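Local coordinates for uncharacterized HDOD domain protein (Geobacter sulfurreducens, PDB 3HC1), which is of unknown function but binds two iron ions in an HDOD domain related to the metal-dependent HD phosphohydrolases, at residues 121-126 with 150-155. Sequence-based numbering, arbitrary orientation.
Sequences AHSLGV and LLHDVG. With FE (Fe (III) ion), chain C; FE (Fe (III) ion), chain B.
H122, H152 and D153 converge on one ferric ion, which H122 NE2 binds at 2.2 Å, H152 NE2 at 2.3 Å and D153 OD2 at 2.1 Å. The two imidazoles meet obliquely, their planes 62° apart, whereas the D153 carboxylate lies nearly coplanar with the H122 ring, OD2 at its edge. D153 OD1 turns to the second iron, 2.2 Å away, so the carboxylate bridges the pair alongside a shared water; D238 and E249 complete the first ion's shell. H122, the adjacent H152 and D153, and D238 form the H...HD...D signature of HD-domain proteins. Behind the ligands, H122 ND1 is hydrogen-bonded to L246 O and H152 ND1 to G149 O, which fixes how each ring is turned. With CG between the backbone N and the carbonyl carbon (chi1 84°), the H152 ring is sandwiched: D153 CB sits over the centre of one face, and V126 CG1 makes a CH-pi contact with the other, 3.8 Å from the ring centroid. An alanine in place of V126 would probably open a gap where CG1 and CG2 now pack, the ring then kept in place mainly by its iron and G149 O. Further out, a water donates to S123 OG, also hydrogen-bonded to L119, and to L150 O, and accepts from D153 N.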
# COMPACT_ATOMS: atom_id res chain seq x y z
N ALA A 121 1.63 -5.70 7.72
CA ALA A 121 0.21 -5.81 8.04
C ALA A 121 -0.52 -4.51 7.69
O ALA A 121 -1.60 -4.51 7.08
CB ALA A 121 -0.00 -6.21 9.58
N HIS A 122 0.07 -3.38 8.07
CA HIS A 122 -0.51 -2.07 7.76
C HIS A 122 -0.61 -1.82 6.23
O HIS A 122 -1.62 -1.31 5.72
CB HIS A 122 0.35 -0.96 8.39
CG HIS A 122 -0.01 0.41 7.92
ND1 HIS A 122 -1.23 1.00 8.18
CD2 HIS A 122 0.67 1.29 7.14
CE1 HIS A 122 -1.25 2.21 7.65
NE2 HIS A 122 -0.12 2.41 6.99
N SER A 123 0.46 -2.19 5.52
CA SER A 123 0.53 -2.00 4.07
C SER A 123 -0.47 -2.89 3.34
O SER A 123 -1.20 -2.40 2.43
CB SER A 123 1.96 -2.23 3.55
OG SER A 123 2.86 -1.24 4.08
N LEU A 124 -0.52 -4.17 3.73
CA LEU A 124 -1.53 -5.09 3.19
C LEU A 124 -2.96 -4.63 3.49
O LEU A 124 -3.82 -4.74 2.62
CB LEU A 124 -1.33 -6.51 3.73
CG LEU A 124 -2.18 -7.64 3.11
CD1 LEU A 124 -2.03 -7.67 1.55
CD2 LEU A 124 -1.74 -8.97 3.73
N GLY A 125 -3.19 -4.11 4.69
CA GLY A 125 -4.52 -3.60 5.07
C GLY A 125 -4.93 -2.42 4.20
O GLY A 125 -6.01 -2.41 3.65
N VAL A 126 -4.04 -1.44 4.07
CA VAL A 126 -4.24 -0.31 3.20
C VAL A 126 -4.51 -0.73 1.73
O VAL A 126 -5.46 -0.21 1.11
CB VAL A 126 -3.10 0.74 3.33
CG1 VAL A 126 -3.18 1.90 2.22
CG2 VAL A 126 -3.15 1.35 4.76
N LEU A 150 -0.41 -0.93 -1.38
CA LEU A 150 0.61 -1.80 -0.80
C LEU A 150 1.98 -1.13 -0.78
O LEU A 150 2.81 -1.46 0.08
CB LEU A 150 0.67 -3.12 -1.57
CG LEU A 150 1.41 -4.30 -0.93
CD1 LEU A 150 1.06 -4.54 0.51
CD2 LEU A 150 1.11 -5.57 -1.75
N LEU A 151 2.23 -0.18 -1.71
CA LEU A 151 3.52 0.48 -1.79
C LEU A 151 3.57 1.82 -1.07
O LEU A 151 4.61 2.49 -1.08
CB LEU A 151 3.92 0.74 -3.26
CG LEU A 151 4.15 -0.55 -4.07
CD1 LEU A 151 4.31 -0.21 -5.54
CD2 LEU A 151 5.42 -1.22 -3.51
N HIS A 152 2.44 2.27 -0.51
CA HIS A 152 2.34 3.66 -0.01
C HIS A 152 3.41 4.10 1.03
O HIS A 152 3.93 5.21 1.00
CB HIS A 152 0.93 4.03 0.45
CG HIS A 152 0.61 3.60 1.86
ND1 HIS A 152 0.38 2.29 2.19
CD2 HIS A 152 0.49 4.31 3.02
CE1 HIS A 152 0.18 2.19 3.50
NE2 HIS A 152 0.21 3.40 4.02
N ASP A 153 3.71 3.17 1.94
CA ASP A 153 4.69 3.35 2.97
C ASP A 153 6.03 2.69 2.69
O ASP A 153 6.81 2.42 3.62
CB ASP A 153 4.11 2.83 4.29
CG ASP A 153 3.26 3.89 4.99
OD1 ASP A 153 3.38 5.08 4.61
OD2 ASP A 153 2.46 3.54 5.89
N VAL A 154 6.34 2.46 1.40
CA VAL A 154 7.63 1.83 1.07
C VAL A 154 8.82 2.68 1.60
O VAL A 154 9.86 2.15 1.94
CB VAL A 154 7.74 1.56 -0.46
CG1 VAL A 154 7.87 2.89 -1.26
CG2 VAL A 154 8.85 0.68 -0.75
N GLY A 155 8.63 3.98 1.76
CA GLY A 155 9.63 4.83 2.41
C GLY A 155 9.95 4.53 3.86
O GLY A 155 11.09 4.73 4.28
FE FE C . 0.51 4.34 6.13
FE FE B . 2.54 6.88 5.47
O HOH W 1 3.84 0.32 2.19
O HOH W 2 0.77 6.22 5.52